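Local coordinates for PBP domain-containing protein (Vibrio parahaemolyticus, PDB 3MUQ), which is of unknown function but belongs to the PBP superfamily, so it is probably a secreted or periplasmic protein that binds a small ligand, at residues N115-R121 against F144-V150; D101-V107 against F188-L194. All coordinates share one frame. Residues are numbered along the deposited sequence.

Interaction 1 of 2, residues N115-R121 against F144-V150; sequences NATFISR and FGGYRSV
Start with the aromatic rings on one face of a two-strand parallel sheet, strand 118-120 beside strand 147-149. F118 and Y147 are both t at chi1, and their rings lie rim to rim, planes 7° apart, centroids 5.8 Å apart, F118 CD2 3.6 Å from Y147 CE1. F144, p at chi1, turns its ring in from the preceding turn, its CZ 4.1 Å from F118 CB, and I111 of helix 104-113 touches both phenylalanines. On the face opposite F118 and Y147, I119 CG2 meets V150 CG1 at 4.0 Å and I119 packs on helix 154-163. The register pairs F118 with Y147, I119 with R148 and S120 with S149; the strand axes approach to 4.7 Å at 21°. Hydrogen bonds alternate: F118 N to G146 O (3.1 Å), R148 N to F118 O (2.8 Å), S120 N to R148 O (2.7 Å), V150 N to S120 O (3.0 Å). N115 closes helix 104-113 in a Schellman motif with positive phi; its t chi1 brings OD1 to G146 N at 2.5 Å, inside the type I turn F144-Y147. A CB on G146 would hit A116 O. With helix 126-138 between the strands, this is a beta-alpha-beta unit. Backbone bonds thus set the register, while apolar side chains meet helices 104-113 and 154-163 and the S120 and Y147 hydroxyls hydrogen-bond E131 of helix 126-138.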
loop_
_atom_site.group_PDB
_atom_site.type_symbol
_atom_site.label_atom_id
_atom_site.label_comp_id
_atom_site.label_asym_id
_atom_site.label_seq_id
_atom_site.Cartn_x
_atom_site.Cartn_y
_atom_site.Cartn_z
ATOM N N ASN A 115 22.045 26.903 -14.228
ATOM C CA ASN A 115 23.052 26.397 -13.310
ATOM C C ASN A 115 22.697 26.703 -11.845
ATOM O O ASN A 115 23.538 27.140 -11.048
ATOM C CB ASN A 115 24.440 26.931 -13.667
ATOM C CG ASN A 115 25.531 26.191 -12.943
ATOM O OD1 ASN A 115 25.508 24.960 -12.842
ATOM N ND2 ASN A 115 26.481 26.936 -12.396
ATOM N N ALA A 116 21.433 26.482 -11.510
ATOM C CA ALA A 116 20.970 26.518 -10.127
ATOM C C ALA A 116 21.523 25.320 -9.363
ATOM O O ALA A 116 21.961 24.337 -9.954
ATOM C CB ALA A 116 19.450 26.493 -10.088
ATOM N N THR A 117 21.503 25.386 -8.044
ATOM C CA THR A 117 21.987 24.262 -7.260
ATOM C C THR A 117 20.945 23.130 -7.236
ATOM O O THR A 117 19.757 23.368 -7.000
ATOM C CB THR A 117 22.402 24.710 -5.840
ATOM O OG1 THR A 117 23.556 25.557 -5.940
ATOM C CG2 THR A 117 22.744 23.505 -4.958
ATOM N N PHE A 118 21.393 21.903 -7.517
ATOM C CA PHE A 118 20.503 20.737 -7.515
ATOM C C PHE A 118 21.158 19.566 -6.806
ATOM O O PHE A 118 22.267 19.157 -7.148
ATOM C CB PHE A 118 20.124 20.322 -8.941
ATOM C CG PHE A 118 19.082 19.253 -8.988
ATOM C CD1 PHE A 118 17.736 19.582 -9.126
ATOM C CD2 PHE A 118 19.440 17.913 -8.860
ATOM C CE1 PHE A 118 16.779 18.596 -9.145
ATOM C CE2 PHE A 118 18.483 16.926 -8.877
ATOM C CZ PHE A 118 17.152 17.264 -9.022
ATOM N N ILE A 119 20.481 19.035 -5.801
ATOM C CA ILE A 119 21.052 17.946 -5.023
ATOM C C ILE A 119 20.440 16.624 -5.472
ATOM O O ILE A 119 19.223 16.442 -5.402
ATOM C CB ILE A 119 20.786 18.125 -3.513
ATOM C CG1 ILE A 119 21.086 19.573 -3.070
ATOM C CG2 ILE A 119 21.582 17.077 -2.705
ATOM C CD1 ILE A 119 22.470 20.077 -3.464
ATOM N N SER A 120 21.282 15.704 -5.930
ATOM C CA SER A 120 20.817 14.366 -6.272
ATOM C C SER A 120 21.233 13.386 -5.173
ATOM O O SER A 120 22.303 13.522 -4.580
ATOM C CB SER A 120 21.393 13.922 -7.615
ATOM O OG SER A 120 21.215 12.525 -7.776
ATOM N N ARG A 121 20.381 12.406 -4.897
ATOM C CA ARG A 121 20.723 11.338 -3.969
ATOM C C ARG A 121 21.959 10.566 -4.455
ATOM O O ARG A 121 22.796 10.170 -3.647
ATOM C CB ARG A 121 19.526 10.405 -3.790
ATOM C CG ARG A 121 18.366 11.081 -3.074
ATOM C CD ARG A 121 17.228 10.119 -2.819
ATOM N NE ARG A 121 17.661 8.896 -2.147
ATOM C CZ ARG A 121 16.812 7.995 -1.653
ATOM N NH1 ARG A 121 15.499 8.208 -1.734
ATOM N NH2 ARG A 121 17.265 6.896 -1.065
ATOM N N PHE A 144 26.036 20.140 -15.152
ATOM C CA PHE A 144 26.198 21.545 -14.826
ATOM C C PHE A 144 26.878 21.746 -13.472
ATOM O O PHE A 144 26.785 20.894 -12.577
ATOM C CB PHE A 144 24.862 22.308 -14.932
ATOM C CG PHE A 144 23.720 21.692 -14.153
ATOM C CD1 PHE A 144 23.334 22.224 -12.934
ATOM C CD2 PHE A 144 23.010 20.606 -14.663
ATOM C CE1 PHE A 144 22.276 21.681 -12.217
ATOM C CE2 PHE A 144 21.942 20.050 -13.953
ATOM C CZ PHE A 144 21.581 20.589 -12.729
ATOM N N GLY A 145 27.574 22.871 -13.335
ATOM C CA GLY A 145 28.246 23.204 -12.092
ATOM C C GLY A 145 27.379 23.011 -10.859
ATOM O O GLY A 145 27.812 22.390 -9.882
ATOM N N GLY A 146 26.156 23.538 -10.889
ATOM C CA GLY A 146 25.289 23.447 -9.719
ATOM C C GLY A 146 24.892 22.043 -9.273
ATOM O O GLY A 146 24.398 21.853 -8.154
ATOM N N TYR A 147 25.126 21.051 -10.130
ATOM C CA TYR A 147 24.650 19.697 -9.879
ATOM C C TYR A 147 25.523 18.935 -8.893
ATOM O O TYR A 147 26.708 18.744 -9.137
ATOM C CB TYR A 147 24.532 18.915 -11.186
ATOM C CG TYR A 147 23.878 17.552 -11.030
ATOM C CD1 TYR A 147 22.494 17.420 -10.983
ATOM C CD2 TYR A 147 24.645 16.399 -10.945
ATOM C CE1 TYR A 147 21.892 16.173 -10.842
ATOM C CE2 TYR A 147 24.049 15.154 -10.800
ATOM C CZ TYR A 147 22.679 15.044 -10.754
ATOM O OH TYR A 147 22.096 13.790 -10.623
ATOM N N ARG A 148 24.926 18.494 -7.784
ATOM C CA ARG A 148 25.670 17.789 -6.742
ATOM C C ARG A 148 25.039 16.446 -6.370
ATOM O O ARG A 148 23.915 16.392 -5.877
ATOM C CB ARG A 148 25.795 18.668 -5.499
ATOM C CG ARG A 148 26.638 19.903 -5.729
ATOM C CD ARG A 148 26.731 20.739 -4.477
ATOM N NE ARG A 148 27.698 20.215 -3.514
ATOM C CZ ARG A 148 28.903 20.738 -3.312
ATOM N NH1 ARG A 148 29.291 21.796 -4.010
ATOM N NH2 ARG A 148 29.719 20.209 -2.411
ATOM N N SER A 149 25.788 15.377 -6.596
ATOM C CA SER A 149 25.357 14.010 -6.345
ATOM C C SER A 149 26.016 13.544 -5.049
ATOM O O SER A 149 27.186 13.168 -5.047
ATOM C CB SER A 149 25.792 13.127 -7.526
ATOM O OG SER A 149 25.249 11.821 -7.442
ATOM N N VAL A 150 25.268 13.579 -3.948
ATOM C CA VAL A 150 25.860 13.443 -2.619
ATOM C C VAL A 150 26.072 12.006 -2.151
ATOM O O VAL A 150 26.857 11.768 -1.235
ATOM C CB VAL A 150 25.052 14.203 -1.536
ATOM C CG1 VAL A 150 25.204 15.704 -1.713
ATOM C CG2 VAL A 150 23.565 13.774 -1.540
#

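Interaction 2 of 2, residues D101-V107 against F188-L194; sequences DESVLDV and FQGDEKL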
loop_
_atom_site.group_PDB
_atom_site.type_symbol
_atom_site.label_atom_id
_atom_site.label_comp_id
_atom_site.label_asym_id
_atom_site.label_seq_id
_atom_site.Cartn_x
_atom_site.Cartn_y
_atom_site.Cartn_z
ATOM N N ASP A 101 6.366 26.749 -14.059
ATOM C CA ASP A 101 6.599 26.004 -15.293
ATOM C C ASP A 101 5.481 25.002 -15.516
ATOM O O ASP A 101 4.732 24.691 -14.593
ATOM C CB ASP A 101 7.962 25.320 -15.281
ATOM C CG ASP A 101 9.104 26.311 -15.363
ATOM O OD1 ASP A 101 8.835 27.532 -15.289
ATOM O OD2 ASP A 101 10.266 25.875 -15.502
ATOM N N GLU A 102 5.368 24.508 -16.746
ATOM C CA GLU A 102 4.253 23.648 -17.132
ATOM C C GLU A 102 4.523 22.179 -16.863
ATOM O O GLU A 102 3.660 21.472 -16.349
ATOM C CB GLU A 102 3.923 23.832 -18.610
ATOM C CG GLU A 102 3.302 25.168 -18.949
ATOM C CD GLU A 102 3.233 25.400 -20.445
ATOM O OE1 GLU A 102 4.179 26.007 -20.996
ATOM O OE2 GLU A 102 2.237 24.969 -21.071
ATOM N N SER A 103 5.712 21.716 -17.233
ATOM C CA SER A 103 6.062 20.316 -17.050
ATOM C C SER A 103 7.282 20.194 -16.156
ATOM O O SER A 103 7.997 21.169 -15.940
ATOM C CB SER A 103 6.332 19.643 -18.391
ATOM O OG SER A 103 7.560 20.079 -18.943
ATOM N N VAL A 104 7.516 18.998 -15.629
ATOM C CA VAL A 104 8.683 18.774 -14.802
ATOM C C VAL A 104 9.925 18.752 -15.698
ATOM O O VAL A 104 11.039 19.059 -15.253
ATOM C CB VAL A 104 8.563 17.475 -13.964
ATOM C CG1 VAL A 104 8.470 16.257 -14.858
ATOM C CG2 VAL A 104 9.735 17.346 -13.008
ATOM N N LEU A 105 9.744 18.413 -16.974
ATOM C CA LEU A 105 10.884 18.442 -17.886
ATOM C C LEU A 105 11.350 19.890 -18.128
ATOM O O LEU A 105 12.548 20.153 -18.185
ATOM C CB LEU A 105 10.582 17.705 -19.194
ATOM C CG LEU A 105 10.194 16.226 -19.087
ATOM C CD1 LEU A 105 10.174 15.621 -20.474
ATOM C CD2 LEU A 105 11.144 15.432 -18.197
ATOM N N ASP A 106 10.409 20.828 -18.238
ATOM C CA ASP A 106 10.762 22.247 -18.262
ATOM C C ASP A 106 11.518 22.652 -16.992
ATOM O O ASP A 106 12.501 23.407 -17.041
ATOM C CB ASP A 106 9.516 23.124 -18.416
ATOM C CG ASP A 106 8.886 23.002 -19.791
ATOM O OD1 ASP A 106 9.583 22.532 -20.722
ATOM O OD2 ASP A 106 7.696 23.368 -19.939
ATOM N N VAL A 107 11.055 22.152 -15.855
ATOM C CA VAL A 107 11.709 22.452 -14.591
ATOM C C VAL A 107 13.169 21.973 -14.593
ATOM O O VAL A 107 14.081 22.736 -14.264
ATOM C CB VAL A 107 10.936 21.879 -13.372
ATOM C CG1 VAL A 107 11.750 22.056 -12.116
ATOM C CG2 VAL A 107 9.559 22.568 -13.222
ATOM N N PHE A 188 7.157 22.929 -7.208
ATOM C CA PHE A 188 6.475 22.391 -8.377
ATOM C C PHE A 188 5.958 20.979 -8.136
ATOM O O PHE A 188 6.679 20.125 -7.615
ATOM C CB PHE A 188 7.400 22.410 -9.593
ATOM C CG PHE A 188 6.783 21.833 -10.830
ATOM C CD1 PHE A 188 6.087 22.643 -11.713
ATOM C CD2 PHE A 188 6.894 20.485 -11.107
ATOM C CE1 PHE A 188 5.520 22.117 -12.864
ATOM C CE2 PHE A 188 6.323 19.945 -12.254
ATOM C CZ PHE A 188 5.638 20.769 -13.137
ATOM N N GLN A 189 4.706 20.740 -8.506
ATOM C CA GLN A 189 4.111 19.415 -8.342
ATOM C C GLN A 189 3.000 19.148 -9.358
ATOM O O GLN A 189 2.316 18.125 -9.290
ATOM C CB GLN A 189 3.599 19.198 -6.904
ATOM C CG GLN A 189 2.549 20.198 -6.430
ATOM C CD GLN A 189 2.058 19.903 -5.025
ATOM O OE1 GLN A 189 1.819 18.742 -4.668
ATOM N NE2 GLN A 189 1.908 20.952 -4.214
ATOM N N GLY A 190 2.837 20.056 -10.313
ATOM C CA GLY A 190 1.801 19.896 -11.321
ATOM C C GLY A 190 2.225 19.146 -12.577
ATOM O O GLY A 190 2.343 19.744 -13.655
ATOM N N ASP A 191 2.444 17.838 -12.449
ATOM C CA ASP A 191 2.844 17.023 -13.591
ATOM C C ASP A 191 2.520 15.547 -13.325
ATOM O O ASP A 191 2.905 14.985 -12.300
ATOM C CB ASP A 191 4.334 17.233 -13.913
ATOM C CG ASP A 191 4.740 16.695 -15.300
ATOM O OD1 ASP A 191 4.221 15.654 -15.752
ATOM O OD2 ASP A 191 5.616 17.305 -15.944
ATOM N N GLU A 192 1.801 14.932 -14.258
ATOM C CA GLU A 192 1.344 13.562 -14.093
ATOM C C GLU A 192 2.499 12.574 -14.055
ATOM O O GLU A 192 2.341 11.441 -13.611
ATOM C CB GLU A 192 0.327 13.193 -15.181
ATOM C CG GLU A 192 -0.997 13.938 -15.021
ATOM C CD GLU A 192 -2.098 13.442 -15.951
ATOM O OE1 GLU A 192 -1.884 13.424 -17.184
ATOM O OE2 GLU A 192 -3.186 13.085 -15.442
ATOM N N LYS A 193 3.664 13.004 -14.510
ATOM C CA LYS A 193 4.853 12.173 -14.398
ATOM C C LYS A 193 5.294 12.017 -12.939
ATOM O O LYS A 193 6.026 11.083 -12.608
ATOM C CB LYS A 193 6.005 12.753 -15.213
ATOM C CG LYS A 193 5.716 12.900 -16.693
ATOM C CD LYS A 193 7.009 12.828 -17.482
ATOM C CE LYS A 193 6.990 13.781 -18.654
ATOM N NZ LYS A 193 5.756 13.644 -19.464
ATOM N N LEU A 194 4.850 12.932 -12.080
ATOM C CA LEU A 194 5.290 12.966 -10.681
ATOM C C LEU A 194 4.430 12.079 -9.776
ATOM O O LEU A 194 4.793 11.800 -8.631
ATOM C CB LEU A 194 5.313 14.412 -10.158
ATOM C CG LEU A 194 6.358 15.354 -10.790
ATOM C CD1 LEU A 194 6.259 16.771 -10.212
ATOM C CD2 LEU A 194 7.771 14.827 -10.609
#
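The 101-107 segment comes in as loop and winds into the first turn of helix 104-113, with V107 N bonded to S103 O at 3.2 Å. Facing it, 188-194 leaves the end of strand 185-188, passes through an inverse gamma turn centred on G190, and takes helical backbone angles from E192 to L194 without the regular bonds of a helix. The two segments come closest, by CA atoms, at S103 and D191, 5.8 Å apart.

D191 does the polar work. Its OD2 accepts from V104 N at 2.6 Å, while OD1 takes K193 N at 3.0 Å and closes an Asx turn in its own segment. S103 is the N-cap: its OG accepts from D106 N at 3.0 Å, so a second amide of the first turn is met from the helix's own segment.

Next to this polar pair lies the ring of F188. V107 CG2 sits over one face of it, 3.8 Å from the centroid and 14° off the normal, a CH-pi contact. V104 CB is 3.7 Å from F188 CE2, and D101 O approaches the ring edge, 3.2 Å from F188 CE1. I98 touches both V107 and F188. Further along, V104 CG2 reaches L194 CD2 at 4.0 Å, and L105 CG lies 4.1 Å from K193 CE, next to Q137 of helix 126-138.

The arrangement is a helix N-terminus capped by its own S103, with the V104 amide hydrogen-bonded to D191 from the loop joining strands 185-188 and 195-203 of the mixed sheet in this PBP-family chain.

Helix 104-113 ties the two contacts together: interaction 2 holds its N-terminal turn, and interaction 1 begins at N115, just past its other end, with I111 packing against F118 and F144. Their centres are 18 Å apart and their nearest atoms about 7 Å, so they do not touch. Both are partly buried, but interaction 1 lies farther out, its centre about 21 Å from the chain centre against about 15 Å. Helix 126-138 borders both. The chemistry differs: 115-121 with 144-150 has four backbone bonds plus one to the N115 side chain, whereas 101-107 with 188-194 has a single bond, to an aspartate, beside a phenylalanine of the large mixed sheet whose ring packs against V104 and V107.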